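Local coordinates for protein polyketide synthase PksJ (PDB 4J1Q) that catalyses, with NADPH as cofactor, the stereoselective alpha- and beta-ketoreduction of intermediates on the bacillaene polyketide assembly line, at residues Ile109-Val114 with Thr141-Glu146; Pro115-Lys120 with Ile147-Glu152. All coordinates share one frame; numbering follows the deposited sequence.

Interaction 1 of 2, residues Ile109-Val114 with Thr141-Glu146; sequences IIQAIV and TAQVIE
The side-chain amide of Gln-111 is gripped at both ends: NE2 donates to OE1 of Gln-143 and to Leu-160 O, while OE1 accepts from His-47. The bond from Gln-111 NE2 to Gln-143 OE1 is 3.1 Å long and straight (170° at the hydrogen), with OE1 of Gln-143 lying in the amide plane of Gln-111. Because the two amide planes differ by only 24°, the glutamines run side by side as a nearly flat pair, and three partners fix Gln-111 against flipping. The parallel register puts both glutamines on one face, and matching first torsions, CG anti to the carbonyl carbon in each (chi1 -50° in Gln-111), keep the chains alongside so that NE2 meets OE1.

The backbones form a regular parallel pairing. Ile-110 N reaches Thr-141 O at 2.9 Å, and Ala-112 N reaches Gln-143 O at 2.8 Å. On the glutamine face, Ile-145 CD1 lies 3.9 Å from Gln-111 NE2, and Ile-113 CD1 rests 4.2 Å from Ile-145 CB. On the opposite face, Val-114 CG2 meets Val-144 CG2 at 3.8 Å.

This is the core of a Rossmann-like beta-alpha-beta unit: helix 126-136 covers the Ala-112 face, helix 156-164 the glutamine face, and strand 46-52 pairs with 109-114 along its other edge.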
loop_
_atom_site.group_PDB
_atom_site.type_symbol
_atom_site.label_atom_id
_atom_site.label_comp_id
_atom_site.label_asym_id
_atom_site.label_seq_id
_atom_site.Cartn_x
_atom_site.Cartn_y
_atom_site.Cartn_z
ATOM N N ILE A 109 -7.310 11.030 -20.506
ATOM C CA ILE A 109 -7.871 11.004 -19.179
ATOM C C ILE A 109 -8.453 9.618 -18.896
ATOM O O ILE A 109 -9.203 9.069 -19.716
ATOM C CB ILE A 109 -8.965 12.082 -18.999
ATOM C CG1 ILE A 109 -9.408 12.116 -17.536
ATOM C CG2 ILE A 109 -10.160 11.782 -19.898
ATOM C CD1 ILE A 109 -10.097 13.399 -17.103
ATOM N N ILE A 110 -7.977 8.999 -17.811
ATOM C CA ILE A 110 -8.632 7.821 -17.259
ATOM C C ILE A 110 -9.220 8.146 -15.904
ATOM O O ILE A 110 -8.544 8.724 -15.056
ATOM C CB ILE A 110 -7.666 6.641 -17.081
ATOM C CG1 ILE A 110 -6.650 6.615 -18.211
ATOM C CG2 ILE A 110 -8.433 5.328 -17.000
ATOM C CD1 ILE A 110 -5.676 5.467 -18.099
ATOM N N GLN A 111 -10.463 7.727 -15.698
ATOM C CA GLN A 111 -11.114 7.857 -14.415
ATOM C C GLN A 111 -11.585 6.491 -13.961
ATOM O O GLN A 111 -12.316 5.789 -14.691
ATOM C CB GLN A 111 -12.316 8.785 -14.515
ATOM C CG GLN A 111 -12.011 10.105 -15.198
ATOM C CD GLN A 111 -13.219 11.022 -15.233
ATOM O OE1 GLN A 111 -14.237 10.686 -15.834
ATOM N NE2 GLN A 111 -13.126 12.163 -14.552
ATOM N N ALA A 112 -11.167 6.116 -12.757
ATOM C CA ALA A 112 -11.575 4.848 -12.184
ATOM C C ALA A 112 -12.698 5.103 -11.226
ATOM O O ALA A 112 -12.634 6.022 -10.395
ATOM C CB ALA A 112 -10.419 4.170 -11.476
ATOM N N ILE A 113 -13.762 4.325 -11.382
ATOM C CA ILE A 113 -14.898 4.463 -10.500
ATOM C C ILE A 113 -14.915 3.306 -9.536
ATOM O O ILE A 113 -14.960 2.150 -9.939
ATOM C CB ILE A 113 -16.218 4.555 -11.275
ATOM C CG1 ILE A 113 -16.032 5.413 -12.528
ATOM C CG2 ILE A 113 -17.290 5.157 -10.403
ATOM C CD1 ILE A 113 -15.661 6.863 -12.291
ATOM N N VAL A 114 -14.681 3.632 -8.279
ATOM C CA VAL A 114 -14.644 2.640 -7.223
ATOM C C VAL A 114 -15.822 2.958 -6.310
ATOM O O VAL A 114 -15.950 4.099 -5.828
ATOM C CB VAL A 114 -13.309 2.709 -6.434
ATOM C CG1 VAL A 114 -13.156 1.527 -5.465
ATOM C CG2 VAL A 114 -12.139 2.795 -7.402
ATOM N N THR A 141 -3.745 12.139 -17.590
ATOM C CA THR A 141 -4.418 12.476 -16.353
ATOM C C THR A 141 -5.147 11.236 -15.848
ATOM O O THR A 141 -5.951 10.658 -16.577
ATOM C CB THR A 141 -5.455 13.618 -16.545
ATOM O OG1 THR A 141 -4.771 14.857 -16.753
ATOM C CG2 THR A 141 -6.329 13.763 -15.295
ATOM N N ALA A 142 -4.862 10.828 -14.611
ATOM C CA ALA A 142 -5.509 9.658 -14.041
ATOM C C ALA A 142 -6.163 9.961 -12.689
ATOM O O ALA A 142 -5.502 10.421 -11.755
ATOM C CB ALA A 142 -4.523 8.511 -13.923
ATOM N N GLN A 143 -7.468 9.703 -12.589
ATOM C CA GLN A 143 -8.204 9.982 -11.364
ATOM C C GLN A 143 -8.888 8.739 -10.875
ATOM O O GLN A 143 -9.459 7.990 -11.651
ATOM C CB GLN A 143 -9.254 11.094 -11.561
ATOM C CG GLN A 143 -8.663 12.468 -11.810
ATOM C CD GLN A 143 -9.685 13.492 -12.320
ATOM O OE1 GLN A 143 -10.701 13.141 -12.920
ATOM N NE2 GLN A 143 -9.398 14.767 -12.091
ATOM N N VAL A 144 -8.861 8.550 -9.566
ATOM C CA VAL A 144 -9.647 7.497 -8.971
ATOM C C VAL A 144 -10.779 8.157 -8.210
ATOM O O VAL A 144 -10.574 9.162 -7.537
ATOM C CB VAL A 144 -8.780 6.631 -8.040
ATOM C CG1 VAL A 144 -7.968 7.543 -7.143
ATOM C CG2 VAL A 144 -9.644 5.693 -7.220
ATOM N N ILE A 145 -11.994 7.702 -8.476
ATOM C CA ILE A 145 -13.185 8.333 -7.937
ATOM C C ILE A 145 -13.998 7.300 -7.175
ATOM O O ILE A 145 -14.558 6.372 -7.766
ATOM C CB ILE A 145 -14.046 8.938 -9.062
ATOM C CG1 ILE A 145 -13.337 10.152 -9.680
ATOM C CG2 ILE A 145 -15.430 9.301 -8.535
ATOM C CD1 ILE A 145 -13.682 10.383 -11.134
ATOM N N GLU A 146 -14.057 7.468 -5.862
ATOM C CA GLU A 146 -14.711 6.500 -4.988
ATOM C C GLU A 146 -16.139 6.971 -4.722
ATOM O O GLU A 146 -16.357 8.126 -4.372
ATOM C CB GLU A 146 -13.945 6.383 -3.658
ATOM C CG GLU A 146 -12.483 5.973 -3.808
ATOM C CD GLU A 146 -11.631 6.273 -2.571
ATOM O OE1 GLU A 146 -12.050 5.946 -1.426
ATOM O OE2 GLU A 146 -10.517 6.813 -2.752
#

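Interaction 2 of 2, residues Pro115-Lys120 with Ile147-Glu152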
loop_
_atom_site.group_PDB
_atom_site.type_symbol
_atom_site.label_atom_id
_atom_site.label_comp_id
_atom_site.label_asym_id
_atom_site.label_seq_id
_atom_site.Cartn_x
_atom_site.Cartn_y
_atom_site.Cartn_z
ATOM N N PRO A 115 -16.731 1.984 -6.157
ATOM C CA PRO A 115 -17.786 2.104 -5.179
ATOM C C PRO A 115 -17.297 1.661 -3.810
ATOM O O PRO A 115 -16.806 0.544 -3.669
ATOM C CB PRO A 115 -18.854 1.144 -5.713
ATOM C CG PRO A 115 -18.075 0.077 -6.411
ATOM C CD PRO A 115 -16.795 0.709 -6.895
ATOM N N LEU A 116 -17.372 2.555 -2.830
ATOM C CA LEU A 116 -17.255 2.156 -1.439
ATOM C C LEU A 116 -18.360 1.157 -1.120
ATOM O O LEU A 116 -19.538 1.442 -1.289
ATOM C CB LEU A 116 -17.340 3.373 -0.516
ATOM C CG LEU A 116 -16.389 4.517 -0.871
ATOM C CD1 LEU A 116 -17.104 5.855 -0.834
ATOM C CD2 LEU A 116 -15.194 4.551 0.061
ATOM N N GLU A 117 -17.953 -0.056 -0.791
ATOM C CA GLU A 117 -18.873 -1.116 -0.467
ATOM C C GLU A 117 -18.057 -2.105 0.333
ATOM O O GLU A 117 -16.921 -1.802 0.715
ATOM C CB GLU A 117 -19.411 -1.756 -1.741
ATOM C CG GLU A 117 -20.515 -2.780 -1.509
ATOM C CD GLU A 117 -21.559 -2.797 -2.613
ATOM O OE1 GLU A 117 -22.615 -2.154 -2.427
ATOM O OE2 GLU A 117 -21.343 -3.470 -3.650
ATOM N N LYS A 118 -18.611 -3.288 0.566
ATOM C CA LYS A 118 -18.036 -4.237 1.513
ATOM C C LYS A 118 -16.523 -4.432 1.335
ATOM O O LYS A 118 -15.756 -4.297 2.286
ATOM C CB LYS A 118 -18.761 -5.580 1.413
ATOM C CG LYS A 118 -18.858 -6.332 2.731
ATOM C CD LYS A 118 -20.020 -7.319 2.722
ATOM C CE LYS A 118 -21.362 -6.622 2.912
ATOM N NZ LYS A 118 -21.885 -6.740 4.303
ATOM N N GLU A 119 -16.106 -4.792 0.128
ATOM C CA GLU A 119 -14.700 -5.068 -0.139
ATOM C C GLU A 119 -14.216 -4.266 -1.324
ATOM O O GLU A 119 -13.033 -4.223 -1.592
ATOM C CB GLU A 119 -14.490 -6.545 -0.426
ATOM C CG GLU A 119 -14.343 -7.393 0.815
ATOM C CD GLU A 119 -14.937 -8.781 0.657
ATOM O OE1 GLU A 119 -14.717 -9.397 -0.412
ATOM O OE2 GLU A 119 -15.641 -9.237 1.591
ATOM N N LYS A 120 -15.145 -3.666 -2.055
ATOM C CA LYS A 120 -14.841 -2.988 -3.301
ATOM C C LYS A 120 -14.041 -1.716 -3.042
ATOM O O LYS A 120 -13.459 -1.120 -3.951
ATOM C CB LYS A 120 -16.137 -2.677 -4.054
ATOM C CG LYS A 120 -16.764 -3.910 -4.684
ATOM C CD LYS A 120 -18.263 -3.764 -4.851
ATOM C CE LYS A 120 -18.864 -5.017 -5.476
ATOM N NZ LYS A 120 -18.916 -4.943 -6.964
ATOM N N ILE A 147 -17.112 6.084 -4.897
ATOM C CA ILE A 147 -18.512 6.490 -4.853
ATOM C C ILE A 147 -19.295 5.566 -3.950
ATOM O O ILE A 147 -19.284 4.348 -4.138
ATOM C CB ILE A 147 -19.149 6.442 -6.241
ATOM C CG1 ILE A 147 -18.457 7.438 -7.167
ATOM C CG2 ILE A 147 -20.652 6.702 -6.150
ATOM C CD1 ILE A 147 -18.887 7.322 -8.612
ATOM N N GLU A 148 -20.004 6.155 -2.995
ATOM C CA GLU A 148 -20.741 5.403 -1.980
ATOM C C GLU A 148 -21.895 4.573 -2.557
ATOM O O GLU A 148 -22.066 3.404 -2.193
ATOM C CB GLU A 148 -21.249 6.343 -0.879
ATOM C CG GLU A 148 -22.464 5.838 -0.117
ATOM C CD GLU A 148 -22.108 5.061 1.143
ATOM O OE1 GLU A 148 -21.153 5.441 1.859
ATOM O OE2 GLU A 148 -22.812 4.075 1.440
ATOM N N LYS A 149 -22.701 5.180 -3.425
ATOM C CA LYS A 149 -23.661 4.416 -4.238
ATOM C C LYS A 149 -23.853 5.112 -5.566
ATOM O O LYS A 149 -24.746 5.942 -5.705
ATOM C CB LYS A 149 -25.027 4.284 -3.542
ATOM C CG LYS A 149 -24.973 4.043 -2.038
ATOM C CD LYS A 149 -24.476 2.646 -1.714
ATOM C CE LYS A 149 -25.627 1.715 -1.397
ATOM N NZ LYS A 149 -25.205 0.323 -1.710
ATOM N N PRO A 150 -22.981 4.820 -6.534
ATOM C CA PRO A 150 -23.013 5.599 -7.767
ATOM C C PRO A 150 -24.323 5.438 -8.572
ATOM O O PRO A 150 -24.837 6.428 -9.097
ATOM C CB PRO A 150 -21.794 5.085 -8.549
ATOM C CG PRO A 150 -21.520 3.730 -7.996
ATOM C CD PRO A 150 -21.957 3.760 -6.555
ATOM N N GLU A 151 -24.874 4.227 -8.645
ATOM C CA GLU A 151 -26.071 4.000 -9.464
ATOM C C GLU A 151 -27.183 4.942 -9.041
ATOM O O GLU A 151 -27.884 5.513 -9.873
ATOM C CB GLU A 151 -26.562 2.559 -9.345
ATOM C CG GLU A 151 -26.819 2.125 -7.914
ATOM C CD GLU A 151 -25.570 2.221 -7.067
ATOM O OE1 GLU A 151 -25.685 2.405 -5.841
ATOM O OE2 GLU A 151 -24.472 2.147 -7.640
ATOM N N GLU A 152 -27.352 5.083 -7.735
ATOM C CA GLU A 152 -28.422 5.900 -7.203
ATOM C C GLU A 152 -28.283 7.346 -7.658
ATOM O O GLU A 152 -29.263 7.977 -8.029
ATOM C CB GLU A 152 -28.483 5.784 -5.681
ATOM C CG GLU A 152 -28.641 4.342 -5.221
ATOM C CD GLU A 152 -28.923 4.209 -3.744
ATOM O OE1 GLU A 152 -28.978 5.247 -3.052
ATOM O OE2 GLU A 152 -29.100 3.062 -3.279
#
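Leu-116 and Ile-147 share the backbone hydrogen bond of this contact, Leu-116 N to Ile-147 O at 2.9 Å. It is weak, bent to 125° at the hydrogen, and the position of Ile-147 O is less certain than most. The bond marks where a parallel strand pair of a Rossmann-like fold ends: Pro-115 and Ile-147 form the closing bridge, with CA atoms 4.5 Å apart, and beyond Leu-116 and Glu-148 the chains part into two loops, each leading to a helix.

A second polar link spans the loops at the surface. Glu-117 OE1 and Lys-149 NZ form a long salt bridge of 3.7 Å, with the two side chains crossing at about a right angle. Lys-149 starts away from the other loop and is folded back by bends at chi2 (-71°) and chi3 (-100°), which carry NZ over to the carboxylate. At this length, and between two exposed residues, the attraction is probably modest.

Leu-116 supplies the most extensive packing. Its CB points toward the facing loop, and CD1 lies against the backbone, 3.6 Å from Glu-148 N and 3.8 Å from Ile-147 C; the same methyl touches Glu-148 CB at 4.2 Å. Arg-173 of strand 171-175 also packs on Leu-116, and the backbone of Glu-148 hydrogen-bonds to Tyr-174, tying the second loop to that strand. On the side of the bridge where Pro-115 and Ile-147 project, two proline rings meet: Pro-115 CB lies 4.1 Å from Pro-150 CD.

From the N terminus, the chain enters interaction 1 through 109-114 and runs directly into 115-120, the first half of interaction 2. It then passes through helix 126-136, which brings it back to run along 141-146 in the same direction, and continues into 147-152. Each contact therefore closes a loop of 26 intervening residues, and the two loops cross rather than nest. Together they follow one parallel strand pair from its buried middle to its C-terminal end, where the chains separate. At the joint Val-114 O and Ile-147 N probably continue the pairing, though they sit too close for the bond's geometry to be trusted. The pair precedes the NADPH pocket residues, consistent with the structural subdomain of polyketide synthase ketoreductases.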